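Local coordinates for UPF0234 protein XC_3703 (Xanthomonas campestris pv. campestris, PDB 5B7W) that binds cyclic di-GMP to regulate virulence and biofilm formation and, without that ligand, promotes binding of a LysR-type transcriptional regulator to its target genes, at residues Met1-Glu9 against Leu152-Asp161; Lys111-Val119 against Val130-Ala141. All coordinates share one frame; numbering follows the deposited sequence.

Contact 1: Met1-Glu9 against Leu152-Asp161; sequences MPSFDVISE and LPLQFDNFRD
Between the pairs Ser3-Arg160 and Asp5-Asp157 a beta bulge shifts the register of the two antiparallel strands by one residue. The Asn158-Phe159 side carries one residue more than the strand facing it. Asn158 takes up the extra length with a positive phi (56°). Six backbone hydrogen bonds still join the strands, two each at Ser3-Arg160, Asp5-Asp157 and Ile7-Gln155.

Next to the bulge, the Phe159 side chain points the same way as that of Phe4, and with Phe156 they form an aromatic cluster. Phe4 CB sits over the centre of the Phe159 ring, 3.7 Å from its centroid, in a CH-pi contact. The Phe4 and Phe159 rings are nearly parallel but slid apart. Phe4 also meets Phe156, obliquely, CE2 to CD1 at 3.5 Å. Val6 CG2 comes to the edge of the Phe156 ring, 4.0 Å from CD1.

The face of Ser3, Asp5 and Asp157 is mostly polar. Asp5 OD2 lies 3.3 Å from Asn158 OD1, two acceptors that cannot bond each other. Arg129 satisfies both, by a salt bridge to Asp5 and a hydrogen bond to Asn158. A water donates to Asp5 OD2 and Asp157 OD1, bridging two carboxylates. On the same face Ile7 CG1 packs on Gln155 CB at 3.7 Å.

Past the end of strand 3-7, two bonds that use a side chain extend the contact. Ser8 OG, anti to its own N (chi1 -172°), donates to Pro153 O at 2.7 Å. Gln155, bent at chi2 (92°), offers a lone pair of OE1 to Glu9 N at 2.9 Å.

Strand 155-160 is one of the two edge strands of the RRM-like domain I sheet. Strand 3-7 separates it from strand 127-132, while helix 135-146 packs on Phe4, Val6 and Phe156.

Contact 2: Lys111-Val119 against Val130-Ala141; sequences KLKEAKLKV and VTGKKRDDLQDA
Val130 begins the second segment by packing on Val119. Its CG1, anti to the backbone N (chi1 177°), lies 3.6 Å from Val119 CB, and the two side chains cross at a slant. CG2 of Val130 turns to Leu112 CD1 at the end of helix 102-114. At Thr131 the backbone makes the contact: its O receives a CA-H...O approach from Val119 CA at 3.2 Å. The Thr131 hydroxyl bonds to Glu120 O. Gly132 follows, its CA 3.8 Å from Lys118 O.

Lys133 folds back at chi2 (82°) and puts NZ 3.2 Å from Asp137 OD2, a salt bridge within the segment. Lys118 lies across this pair. Its NZ is 3.8 Å from Lys133 NZ, with Asp137 OD1 a little farther off, beyond salt-bridge distance. Lys118 also lays its aliphatic part on the carboxylate, CB to Asp137 OD2 at 3.5 Å.

Further along the helix, methyl groups do most of the touching. Val119 CG1 rests against Asp137 O. Leu117 straddles the next turn, with CD1 near Asp140 CB and CD2 near Asp140 O. Ala141 CB touches both Val119 CG1 at 4.0 Å and Leu112 CD2 at 4.1 Å.

The contact joins both helices of domain I at one end of its sheet. The turn after helix 102-114 leads into edge strand 119-124, beside strand 127-132. Helix 135-146 packs on the sheet, with Leu138 reaching Phe4 of strand 3-7.

In the fold
Both contacts belong to domain I and share its four-stranded sheet. Their centres are 12 Å apart. Strand 3-7 of contact 1 lies next to strand 127-132 of contact 2, and Phe4 O is 2.9 Å from Val130 N, probably hydrogen-bonded. In sequence, contact 2 is nested within the loop that contact 1 closes. By similarity, one cyclic di-GMP site draws on both: Lys133, Arg135 and Asp136 from contact 2, Asp161 from contact 1. The Phe159 side chain approaches that of Arg135 to about 4 Å, and Pro2 that of Lys133 to about 6 Å. The two contacts thus probably bring the parts of this site together.

Contact 1: Met1-Glu9 against Leu152-Asp161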
loop_
_atom_site.group_PDB
_atom_site.type_symbol
_atom_site.label_atom_id
_atom_site.label_comp_id
_atom_site.label_asym_id
_atom_site.label_seq_id
_atom_site.Cartn_x
_atom_site.Cartn_y
_atom_site.Cartn_z
ATOM N N MET A 1 -26.986 -15.567 -1.620
ATOM C CA MET A 1 -26.497 -14.255 -1.215
ATOM C C MET A 1 -25.163 -13.943 -1.887
ATOM O O MET A 1 -24.153 -14.587 -1.599
ATOM C CB MET A 1 -26.356 -14.183 0.308
ATOM C CG MET A 1 -27.646 -14.462 1.068
ATOM S SD MET A 1 -28.385 -12.985 1.795
ATOM C CE MET A 1 -27.355 -12.767 3.245
ATOM N N PRO A 2 -25.162 -12.963 -2.789
ATOM C CA PRO A 2 -23.921 -12.596 -3.478
ATOM C C PRO A 2 -22.893 -12.029 -2.512
ATOM O O PRO A 2 -23.228 -11.479 -1.460
ATOM C CB PRO A 2 -24.371 -11.536 -4.492
ATOM C CG PRO A 2 -25.855 -11.707 -4.609
ATOM C CD PRO A 2 -26.317 -12.190 -3.273
ATOM N N SER A 3 -21.622 -12.163 -2.886
ATOM C CA SER A 3 -20.541 -11.719 -2.020
ATOM C C SER A 3 -19.346 -11.286 -2.857
ATOM O O SER A 3 -19.226 -11.626 -4.037
ATOM C CB SER A 3 -20.122 -12.818 -1.036
ATOM O OG SER A 3 -19.504 -13.897 -1.712
ATOM N N PHE A 4 -18.462 -10.523 -2.218
ATOM C CA PHE A 4 -17.194 -10.124 -2.806
ATOM C C PHE A 4 -16.173 -10.011 -1.682
ATOM O O PHE A 4 -16.513 -10.078 -0.499
ATOM C CB PHE A 4 -17.314 -8.805 -3.578
ATOM C CG PHE A 4 -17.573 -7.612 -2.702
ATOM C CD1 PHE A 4 -18.863 -7.280 -2.325
ATOM C CD2 PHE A 4 -16.527 -6.819 -2.259
ATOM C CE1 PHE A 4 -19.105 -6.185 -1.519
ATOM C CE2 PHE A 4 -16.762 -5.722 -1.454
ATOM C CZ PHE A 4 -18.052 -5.406 -1.081
ATOM N N ASP A 5 -14.914 -9.831 -2.064
ATOM C CA ASP A 5 -13.819 -9.710 -1.112
ATOM C C ASP A 5 -13.254 -8.298 -1.142
ATOM O O ASP A 5 -12.983 -7.756 -2.219
ATOM C CB ASP A 5 -12.711 -10.721 -1.414
ATOM C CG ASP A 5 -12.962 -12.070 -0.773
ATOM O OD1 ASP A 5 -13.836 -12.152 0.115
ATOM O OD2 ASP A 5 -12.281 -13.043 -1.152
ATOM N N VAL A 6 -13.087 -7.710 0.036
ATOM C CA VAL A 6 -12.323 -6.478 0.191
ATOM C C VAL A 6 -10.877 -6.873 0.454
ATOM O O VAL A 6 -10.579 -7.535 1.455
ATOM C CB VAL A 6 -12.878 -5.610 1.329
ATOM C CG1 VAL A 6 -12.129 -4.286 1.398
ATOM C CG2 VAL A 6 -14.367 -5.380 1.143
ATOM N N ILE A 7 -9.981 -6.487 -0.450
ATOM C CA ILE A 7 -8.581 -6.870 -0.350
ATOM C C ILE A 7 -7.722 -5.616 -0.337
ATOM O O ILE A 7 -8.165 -4.514 -0.678
ATOM C CB ILE A 7 -8.144 -7.806 -1.495
ATOM C CG1 ILE A 7 -8.223 -7.079 -2.840
ATOM C CG2 ILE A 7 -8.993 -9.066 -1.512
ATOM C CD1 ILE A 7 -7.789 -7.926 -4.016
ATOM N N SER A 8 -6.468 -5.800 0.073
ATOM C CA SER A 8 -5.449 -4.750 0.037
ATOM C C SER A 8 -4.163 -5.433 -0.419
ATOM O O SER A 8 -3.389 -5.937 0.400
ATOM C CB SER A 8 -5.287 -4.071 1.387
ATOM O OG SER A 8 -4.437 -2.943 1.275
ATOM N N GLU A 9 -3.949 -5.454 -1.730
ATOM C CA GLU A 9 -2.854 -6.203 -2.322
ATOM C C GLU A 9 -2.077 -5.326 -3.290
ATOM O O GLU A 9 -2.614 -4.383 -3.876
ATOM C CB GLU A 9 -3.366 -7.452 -3.049
ATOM C CG GLU A 9 -4.003 -8.476 -2.129
ATOM C CD GLU A 9 -4.447 -9.724 -2.864
ATOM O OE1 GLU A 9 -4.386 -9.735 -4.112
ATOM O OE2 GLU A 9 -4.853 -10.695 -2.193
ATOM N N LEU A 152 -5.491 2.336 4.313
ATOM C CA LEU A 152 -5.096 1.301 3.373
ATOM C C LEU A 152 -5.802 1.454 2.030
ATOM O O LEU A 152 -7.001 1.761 1.987
ATOM C CB LEU A 152 -5.387 -0.111 3.898
ATOM C CG LEU A 152 -4.283 -0.897 4.607
ATOM C CD1 LEU A 152 -4.218 -0.559 6.081
ATOM C CD2 LEU A 152 -4.459 -2.402 4.418
ATOM N N PRO A 153 -5.086 1.217 0.935
ATOM C CA PRO A 153 -5.759 1.087 -0.362
ATOM C C PRO A 153 -6.616 -0.168 -0.390
ATOM O O PRO A 153 -6.212 -1.232 0.085
ATOM C CB PRO A 153 -4.595 0.993 -1.358
ATOM C CG PRO A 153 -3.396 1.512 -0.612
ATOM C CD PRO A 153 -3.625 1.131 0.813
ATOM N N LEU A 154 -7.814 -0.033 -0.951
ATOM C CA LEU A 154 -8.776 -1.124 -1.016
ATOM C C LEU A 154 -9.059 -1.476 -2.469
ATOM O O LEU A 154 -9.285 -0.586 -3.295
ATOM C CB LEU A 154 -10.082 -0.758 -0.305
ATOM C CG LEU A 154 -10.003 -0.455 1.193
ATOM C CD1 LEU A 154 -11.391 -0.191 1.754
ATOM C CD2 LEU A 154 -9.325 -1.596 1.938
ATOM N N GLN A 155 -9.036 -2.769 -2.773
ATOM C CA GLN A 155 -9.531 -3.301 -4.032
ATOM C C GLN A 155 -10.626 -4.318 -3.739
ATOM O O GLN A 155 -10.830 -4.732 -2.594
ATOM C CB GLN A 155 -8.406 -3.941 -4.857
ATOM C CG GLN A 155 -7.193 -3.049 -5.062
ATOM C CD GLN A 155 -6.145 -3.247 -3.989
ATOM O OE1 GLN A 155 -5.761 -4.376 -3.683
ATOM N NE2 GLN A 155 -5.679 -2.149 -3.407
ATOM N N PHE A 156 -11.341 -4.717 -4.786
ATOM C CA PHE A 156 -12.490 -5.599 -4.632
ATOM C C PHE A 156 -12.496 -6.614 -5.763
ATOM O O PHE A 156 -12.373 -6.243 -6.934
ATOM C CB PHE A 156 -13.797 -4.795 -4.624
ATOM C CG PHE A 156 -13.747 -3.566 -3.758
ATOM C CD1 PHE A 156 -14.070 -3.636 -2.414
ATOM C CD2 PHE A 156 -13.364 -2.343 -4.286
ATOM C CE1 PHE A 156 -14.020 -2.510 -1.615
ATOM C CE2 PHE A 156 -13.310 -1.215 -3.493
ATOM C CZ PHE A 156 -13.638 -1.298 -2.156
ATOM N N ASP A 157 -12.636 -7.889 -5.412
ATOM C CA ASP A 157 -12.609 -8.966 -6.395
ATOM C C ASP A 157 -13.381 -10.156 -5.837
ATOM O O ASP A 157 -14.061 -10.051 -4.810
ATOM C CB ASP A 157 -11.165 -9.339 -6.754
ATOM C CG ASP A 157 -10.431 -10.024 -5.611
ATOM O OD1 ASP A 157 -10.857 -9.885 -4.444
ATOM O OD2 ASP A 157 -9.419 -10.703 -5.883
ATOM N N ASN A 158 -13.265 -11.297 -6.521
ATOM C CA ASN A 158 -13.859 -12.562 -6.089
ATOM C C ASN A 158 -15.365 -12.423 -5.871
ATOM O O ASN A 158 -15.921 -12.877 -4.869
ATOM C CB ASN A 158 -13.164 -13.093 -4.833
ATOM C CG ASN A 158 -13.391 -14.578 -4.626
ATOM O OD1 ASN A 158 -13.490 -15.051 -3.493
ATOM N ND2 ASN A 158 -13.479 -15.322 -5.723
ATOM N N PHE A 159 -16.028 -11.781 -6.831
ATOM C CA PHE A 159 -17.477 -11.618 -6.787
ATOM C C PHE A 159 -18.142 -12.964 -7.046
ATOM O O PHE A 159 -18.045 -13.511 -8.150
ATOM C CB PHE A 159 -17.922 -10.580 -7.815
ATOM C CG PHE A 159 -17.527 -9.170 -7.469
ATOM C CD1 PHE A 159 -16.210 -8.752 -7.584
ATOM C CD2 PHE A 159 -18.477 -8.259 -7.037
ATOM C CE1 PHE A 159 -15.848 -7.456 -7.268
ATOM C CE2 PHE A 159 -18.123 -6.962 -6.720
ATOM C CZ PHE A 159 -16.806 -6.559 -6.836
ATOM N N ARG A 160 -18.814 -13.504 -6.032
ATOM C CA ARG A 160 -19.474 -14.795 -6.131
ATOM C C ARG A 160 -20.966 -14.639 -5.871
ATOM O O ARG A 160 -21.400 -13.715 -5.177
ATOM C CB ARG A 160 -18.875 -15.804 -5.140
ATOM C CG ARG A 160 -17.368 -15.980 -5.269
ATOM C CD ARG A 160 -16.860 -17.168 -4.462
ATOM N NE ARG A 160 -17.253 -17.105 -3.057
ATOM C CZ ARG A 160 -18.155 -17.905 -2.496
ATOM N NH1 ARG A 160 -18.759 -18.837 -3.221
ATOM N NH2 ARG A 160 -18.450 -17.778 -1.210
ATOM N N ASP A 161 -21.747 -15.553 -6.438
ATOM C CA ASP A 161 -23.192 -15.556 -6.244
ATOM C C ASP A 161 -23.709 -16.981 -6.094
ATOM O O ASP A 161 -22.939 -17.906 -5.828
ATOM C CB ASP A 161 -23.894 -14.858 -7.411
ATOM C CG ASP A 161 -23.632 -15.538 -8.739
ATOM O OD1 ASP A 161 -22.603 -15.226 -9.374
ATOM O OD2 ASP A 161 -24.453 -16.387 -9.144
HETATM O O HOH W 1 -10.190 -12.605 -3.009
HETATM O O HOH W 2 -2.930 -2.062 -2.766
HETATM O O HOH W 3 -7.006 -11.605 -4.281
#

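Contact 2: Lys111-Val119 against Val130-Ala141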
loop_
_atom_site.group_PDB
_atom_site.type_symbol
_atom_site.label_atom_id
_atom_site.label_comp_id
_atom_site.label_asym_id
_atom_site.label_seq_id
_atom_site.Cartn_x
_atom_site.Cartn_y
_atom_site.Cartn_z
ATOM N N LYS A 111 -17.550 0.890 10.308
ATOM C CA LYS A 111 -18.162 1.953 9.506
ATOM C C LYS A 111 -19.232 1.391 8.573
ATOM O O LYS A 111 -20.191 2.094 8.225
ATOM C CB LYS A 111 -17.111 2.684 8.684
ATOM C CG LYS A 111 -15.928 3.276 9.438
ATOM C CD LYS A 111 -14.789 3.459 8.417
ATOM C CE LYS A 111 -13.416 3.692 9.093
ATOM N NZ LYS A 111 -13.356 4.886 9.954
ATOM N N LEU A 112 -19.100 0.117 8.173
ATOM C CA LEU A 112 -20.196 -0.542 7.464
ATOM C C LEU A 112 -21.447 -0.579 8.330
ATOM O O LEU A 112 -22.533 -0.196 7.886
ATOM C CB LEU A 112 -19.814 -1.962 7.025
ATOM C CG LEU A 112 -18.828 -2.218 5.876
ATOM C CD1 LEU A 112 -18.587 -3.716 5.684
ATOM C CD2 LEU A 112 -19.302 -1.582 4.579
ATOM N N LYS A 113 -21.308 -1.043 9.575
ATOM C CA LYS A 113 -22.412 -0.984 10.527
ATOM C C LYS A 113 -22.821 0.458 10.801
ATOM O O LYS A 113 -24.014 0.763 10.926
ATOM C CB LYS A 113 -22.004 -1.687 11.820
ATOM C CG LYS A 113 -23.091 -1.798 12.866
ATOM C CD LYS A 113 -23.102 -3.191 13.469
ATOM C CE LYS A 113 -23.614 -3.172 14.895
ATOM N NZ LYS A 113 -23.013 -4.272 15.700
ATOM N N GLU A 114 -21.838 1.359 10.897
ATOM C CA GLU A 114 -22.130 2.771 11.125
ATOM C C GLU A 114 -22.948 3.363 9.986
ATOM O O GLU A 114 -23.709 4.314 10.197
ATOM C CB GLU A 114 -20.826 3.550 11.293
ATOM C CG GLU A 114 -20.756 4.431 12.525
ATOM C CD GLU A 114 -19.377 5.032 12.719
ATOM O OE1 GLU A 114 -18.687 5.270 11.705
ATOM O OE2 GLU A 114 -18.983 5.261 13.881
ATOM N N ALA A 115 -22.679 2.863 8.810
ATOM C CA ALA A 115 -23.373 3.320 7.649
ATOM C C ALA A 115 -24.646 2.593 7.511
ATOM O O ALA A 115 -25.255 2.732 6.483
ATOM C CB ALA A 115 -22.548 3.096 6.417
ATOM N N LYS A 116 -25.010 1.823 8.535
ATOM C CA LYS A 116 -26.220 1.026 8.575
ATOM C C LYS A 116 -26.581 0.516 7.199
ATOM O O LYS A 116 -27.574 0.910 6.634
ATOM C CB LYS A 116 -27.384 1.841 9.169
ATOM C CG LYS A 116 -27.910 1.361 10.527
ATOM C CD LYS A 116 -27.947 2.447 11.605
ATOM C CE LYS A 116 -28.539 3.777 11.146
ATOM N NZ LYS A 116 -28.484 4.863 12.169
ATOM N N LEU A 117 -25.728 -0.345 6.681
ATOM C CA LEU A 117 -25.845 -0.912 5.365
ATOM C C LEU A 117 -26.373 -2.293 5.417
ATOM O O LEU A 117 -26.174 -2.979 6.395
ATOM C CB LEU A 117 -24.459 -0.988 4.816
ATOM C CG LEU A 117 -24.287 -0.873 3.326
ATOM C CD1 LEU A 117 -25.515 -1.335 2.556
ATOM C CD2 LEU A 117 -23.907 0.553 3.040
ATOM N N LYS A 118 -27.022 -2.703 4.352
ATOM C CA LYS A 118 -27.606 -4.008 4.263
ATOM C C LYS A 118 -26.587 -5.100 3.900
ATOM O O LYS A 118 -26.805 -5.909 3.032
ATOM C CB LYS A 118 -28.718 -3.960 3.242
ATOM C CG LYS A 118 -29.875 -3.043 3.584
ATOM C CD LYS A 118 -31.084 -3.335 2.701
ATOM C CE LYS A 118 -32.057 -2.176 2.555
ATOM N NZ LYS A 118 -32.619 -2.126 1.190
ATOM N N VAL A 119 -25.461 -5.094 4.576
ATOM C CA VAL A 119 -24.434 -6.080 4.276
ATOM C C VAL A 119 -23.993 -6.752 5.566
ATOM O O VAL A 119 -24.139 -6.212 6.665
ATOM C CB VAL A 119 -23.219 -5.464 3.549
ATOM C CG1 VAL A 119 -23.633 -4.900 2.198
ATOM C CG2 VAL A 119 -22.569 -4.392 4.409
ATOM N N VAL A 130 -17.750 -9.544 2.100
ATOM C CA VAL A 130 -18.980 -8.805 2.353
ATOM C C VAL A 130 -20.118 -9.519 1.638
ATOM O O VAL A 130 -20.020 -9.808 0.439
ATOM C CB VAL A 130 -18.857 -7.346 1.883
ATOM C CG1 VAL A 130 -20.164 -6.606 2.094
ATOM C CG2 VAL A 130 -17.716 -6.651 2.614
ATOM N N THR A 131 -21.188 -9.809 2.372
ATOM C CA THR A 131 -22.355 -10.488 1.827
ATOM C C THR A 131 -23.590 -9.616 2.005
ATOM O O THR A 131 -23.761 -8.964 3.040
ATOM C CB THR A 131 -22.581 -11.849 2.500
ATOM O OG1 THR A 131 -23.028 -11.653 3.848
ATOM C CG2 THR A 131 -21.296 -12.663 2.509
ATOM N N GLY A 132 -24.446 -9.607 0.983
ATOM C CA GLY A 132 -25.703 -8.887 1.037
ATOM C C GLY A 132 -26.759 -9.645 0.262
ATOM O O GLY A 132 -26.454 -10.554 -0.512
ATOM N N LYS A 133 -28.021 -9.258 0.481
ATOM C CA LYS A 133 -29.111 -9.974 -0.176
ATOM C C LYS A 133 -29.179 -9.660 -1.667
ATOM O O LYS A 133 -29.605 -10.513 -2.454
ATOM C CB LYS A 133 -30.454 -9.681 0.512
ATOM C CG LYS A 133 -30.772 -8.224 0.867
ATOM C CD LYS A 133 -31.318 -7.444 -0.318
ATOM C CE LYS A 133 -31.901 -6.104 0.106
ATOM N NZ LYS A 133 -31.976 -5.163 -1.046
ATOM N N LYS A 134 -28.749 -8.468 -2.078
ATOM C CA LYS A 134 -28.763 -8.076 -3.481
ATOM C C LYS A 134 -27.455 -7.389 -3.853
ATOM O O LYS A 134 -26.705 -6.917 -2.994
ATOM C CB LYS A 134 -29.952 -7.157 -3.802
ATOM C CG LYS A 134 -31.298 -7.868 -3.817
ATOM C CD LYS A 134 -32.355 -7.024 -4.506
ATOM C CE LYS A 134 -33.319 -7.891 -5.294
ATOM N NZ LYS A 134 -33.064 -7.804 -6.757
ATOM N N ARG A 135 -27.195 -7.345 -5.163
ATOM C CA ARG A 135 -25.935 -6.811 -5.670
ATOM C C ARG A 135 -25.788 -5.322 -5.387
ATOM O O ARG A 135 -24.676 -4.851 -5.117
ATOM C CB ARG A 135 -25.828 -7.088 -7.172
ATOM C CG ARG A 135 -24.651 -6.416 -7.861
ATOM C CD ARG A 135 -23.325 -6.903 -7.310
ATOM N NE ARG A 135 -22.196 -6.246 -7.963
ATOM C CZ ARG A 135 -21.726 -5.051 -7.620
ATOM N NH1 ARG A 135 -22.283 -4.377 -6.625
ATOM N NH2 ARG A 135 -20.693 -4.532 -8.271
ATOM N N ASP A 136 -26.894 -4.572 -5.435
ATOM C CA ASP A 136 -26.821 -3.124 -5.245
ATOM C C ASP A 136 -26.468 -2.748 -3.813
ATOM O O ASP A 136 -25.989 -1.635 -3.567
ATOM C CB ASP A 136 -28.145 -2.472 -5.636
ATOM C CG ASP A 136 -28.398 -2.518 -7.122
ATOM O OD1 ASP A 136 -29.436 -1.979 -7.562
ATOM O OD2 ASP A 136 -27.562 -3.092 -7.851
ATOM N N ASP A 137 -26.732 -3.635 -2.848
ATOM C CA ASP A 137 -26.206 -3.439 -1.500
ATOM C C ASP A 137 -24.695 -3.594 -1.470
ATOM O O ASP A 137 -24.023 -2.957 -0.651
ATOM C CB ASP A 137 -26.826 -4.432 -0.512
ATOM C CG ASP A 137 -28.335 -4.345 -0.455
ATOM O OD1 ASP A 137 -28.895 -3.306 -0.860
ATOM O OD2 ASP A 137 -28.962 -5.311 0.024
ATOM N N LEU A 138 -24.149 -4.448 -2.338
ATOM C CA LEU A 138 -22.705 -4.638 -2.378
ATOM C C LEU A 138 -22.014 -3.400 -2.933
ATOM O O LEU A 138 -21.028 -2.919 -2.363
ATOM C CB LEU A 138 -22.362 -5.877 -3.209
ATOM C CG LEU A 138 -22.955 -7.207 -2.734
ATOM C CD1 LEU A 138 -22.586 -8.330 -3.691
ATOM C CD2 LEU A 138 -22.499 -7.533 -1.319
ATOM N N GLN A 139 -22.533 -2.858 -4.039
ATOM C CA GLN A 139 -21.992 -1.612 -4.573
ATOM C C GLN A 139 -22.148 -0.477 -3.572
ATOM O O GLN A 139 -21.247 0.356 -3.422
ATOM C CB GLN A 139 -22.674 -1.260 -5.895
ATOM C CG GLN A 139 -22.311 0.118 -6.439
ATOM C CD GLN A 139 -20.945 0.149 -7.100
ATOM O OE1 GLN A 139 -19.915 0.141 -6.426
ATOM N NE2 GLN A 139 -20.930 0.190 -8.428
ATOM N N ASP A 140 -23.289 -0.428 -2.876
ATOM C CA ASP A 140 -23.456 0.545 -1.803
ATOM C C ASP A 140 -22.354 0.403 -0.762
ATOM O O ASP A 140 -21.855 1.403 -0.233
ATOM C CB ASP A 140 -24.832 0.388 -1.155
ATOM C CG ASP A 140 -25.919 1.130 -1.908
ATOM O OD1 ASP A 140 -25.739 1.387 -3.118
ATOM O OD2 ASP A 140 -26.954 1.458 -1.290
ATOM N N ALA A 141 -21.954 -0.834 -0.461
ATOM C CA ALA A 141 -20.800 -1.038 0.405
ATOM C C ALA A 141 -19.507 -0.667 -0.312
ATOM O O ALA A 141 -18.632 -0.019 0.273
ATOM C CB ALA A 141 -20.754 -2.487 0.889
#